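Local structure of probable enoyl-CoA hydratase/isomerase (Pseudomonas aeruginosa PAO1, 5YLO) at the interface of chains A and B. The protein catalyses the isomerisation of Delta3-enoyl-CoA to Delta2-enoyl-CoA, a step in the breakdown of unsaturated fatty acids. Coordinates in Å, arbitrary orientation; residue numbers count along the deposited sequence, not the author numbering. Chains: chain A/B, Probable enoyl-CoA hydratase/isomerase.

The interface of chains A and B. Residues chain A 145-146, 149; chain B 212-213, 216-217, 228.
A:Ser149 and B:Gln228 meet through their polar ends between two copies of a crotonase-family enzyme. The deposited assembly is a trimer, and this is probably part of the trimer contact typical of the family. The amide nitrogen NE2 of B:Gln228 donates a hydrogen bond of 2.8 Å to the hydroxyl OG of A:Ser149. This bond is bent, 116° at the hydrogen, and the hydroxyl lies tilted from the amide plane. Next to it, B:Leu216 brings its CB up to the same hydroxyl, and CB of A:Ser149 packs on CB of B:Leu216 at 3.8 Å. The CD1 methyl of B:Leu216 reaches the carboxylate of A:Asp145, its side chain crossing that of the aspartate at about a right angle. From the next residue of helix 207-220, the CD2 methyl of B:Leu217 lies against CA of A:Ser149 at 3.6 Å. B:Thr213 turns its OG1 hydroxyl towards carboxylate oxygen OD2 of A:Asp145, but the modelled separation is too short to be reliable.

Bonds within each chain orient these groups. CG of B:Gln228 lies anti to the backbone N (chi1 176°), and a bend at chi2 turns the amide towards helix 207-220. There NE2 of B:Gln228 also donates a hydrogen bond to the backbone O of B:Leu216 at 3.1 Å. This second bond is nearly straight and in the glutamine amide plane, although it reaches the carbonyl from above. The amide group therefore links helices 225-232 and 207-220 of one subunit while holding the serine of the other. In chain A, the serine hydroxyl folds back over the start of helix 146-156. OG of A:Ser149 donates hydrogen bonds to backbone O of A:Asp145 at 2.8 Å, in the carbonyl plane, and to backbone O of A:Ala146 at 2.9 Å, above that carbonyl's plane. The one hydroxyl hydrogen is probably shared or alternates between these acceptors, while the oxygen accepts from B:Gln228. A water bridges the backbone O of A:Ser149, at 2.7 Å, and the backbone O of B:Leu217.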
# COMPACT_ATOMS: atom_id res chain seq x y z
N ASP A 145 20.48 -1.61 3.36
CA ASP A 145 19.09 -1.86 2.99
C ASP A 145 18.12 -1.68 4.16
O ASP A 145 16.96 -2.09 4.05
CB ASP A 145 18.95 -3.27 2.41
CG ASP A 145 19.44 -4.35 3.36
OD1 ASP A 145 20.36 -4.07 4.16
OD2 ASP A 145 18.92 -5.48 3.30
N ALA A 146 18.57 -1.08 5.26
CA ALA A 146 17.70 -0.91 6.42
C ALA A 146 16.52 -0.01 6.10
O ALA A 146 15.36 -0.43 6.18
CB ALA A 146 18.51 -0.34 7.59
N SER A 149 14.48 -1.21 2.82
CA SER A 149 13.53 -2.28 3.08
C SER A 149 12.32 -1.81 3.87
O SER A 149 11.32 -2.53 3.94
CB SER A 149 14.22 -3.43 3.82
OG SER A 149 14.57 -3.03 5.13
N GLN B 212 18.92 -11.63 3.84
CA GLN B 212 18.79 -10.63 4.90
C GLN B 212 17.83 -9.52 4.50
O GLN B 212 17.02 -9.07 5.32
CB GLN B 212 20.16 -10.04 5.23
CG GLN B 212 21.13 -11.03 5.86
CD GLN B 212 22.47 -10.41 6.19
OE1 GLN B 212 23.12 -9.82 5.32
NE2 GLN B 212 22.88 -10.51 7.44
N THR B 213 17.89 -9.08 3.24
CA THR B 213 16.98 -8.04 2.77
C THR B 213 15.54 -8.52 2.79
O THR B 213 14.63 -7.78 3.18
CB THR B 213 17.38 -7.59 1.36
OG1 THR B 213 18.59 -6.82 1.43
CG2 THR B 213 16.28 -6.75 0.73
N LEU B 216 14.26 -8.34 6.22
CA LEU B 216 14.04 -6.97 6.67
C LEU B 216 12.76 -6.40 6.08
O LEU B 216 12.01 -5.70 6.77
CB LEU B 216 15.24 -6.10 6.31
CG LEU B 216 16.50 -6.32 7.14
CD1 LEU B 216 17.69 -5.63 6.50
CD2 LEU B 216 16.29 -5.81 8.56
N LEU B 217 12.50 -6.68 4.79
CA LEU B 217 11.24 -6.25 4.18
C LEU B 217 10.05 -6.77 4.96
O LEU B 217 9.11 -6.03 5.27
CB LEU B 217 11.18 -6.73 2.73
CG LEU B 217 12.11 -6.12 1.69
CD1 LEU B 217 12.22 -7.04 0.49
CD2 LEU B 217 11.61 -4.75 1.27
N GLN B 228 13.00 -0.23 12.82
CA GLN B 228 13.67 -0.93 11.73
C GLN B 228 15.16 -0.60 11.70
O GLN B 228 15.99 -1.49 11.50
CB GLN B 228 13.01 -0.58 10.40
CG GLN B 228 13.68 -1.18 9.16
CD GLN B 228 13.13 -2.55 8.80
OE1 GLN B 228 12.73 -3.32 9.67
NE2 GLN B 228 13.11 -2.85 7.50
O HOH W 1 9.17 -2.95 5.49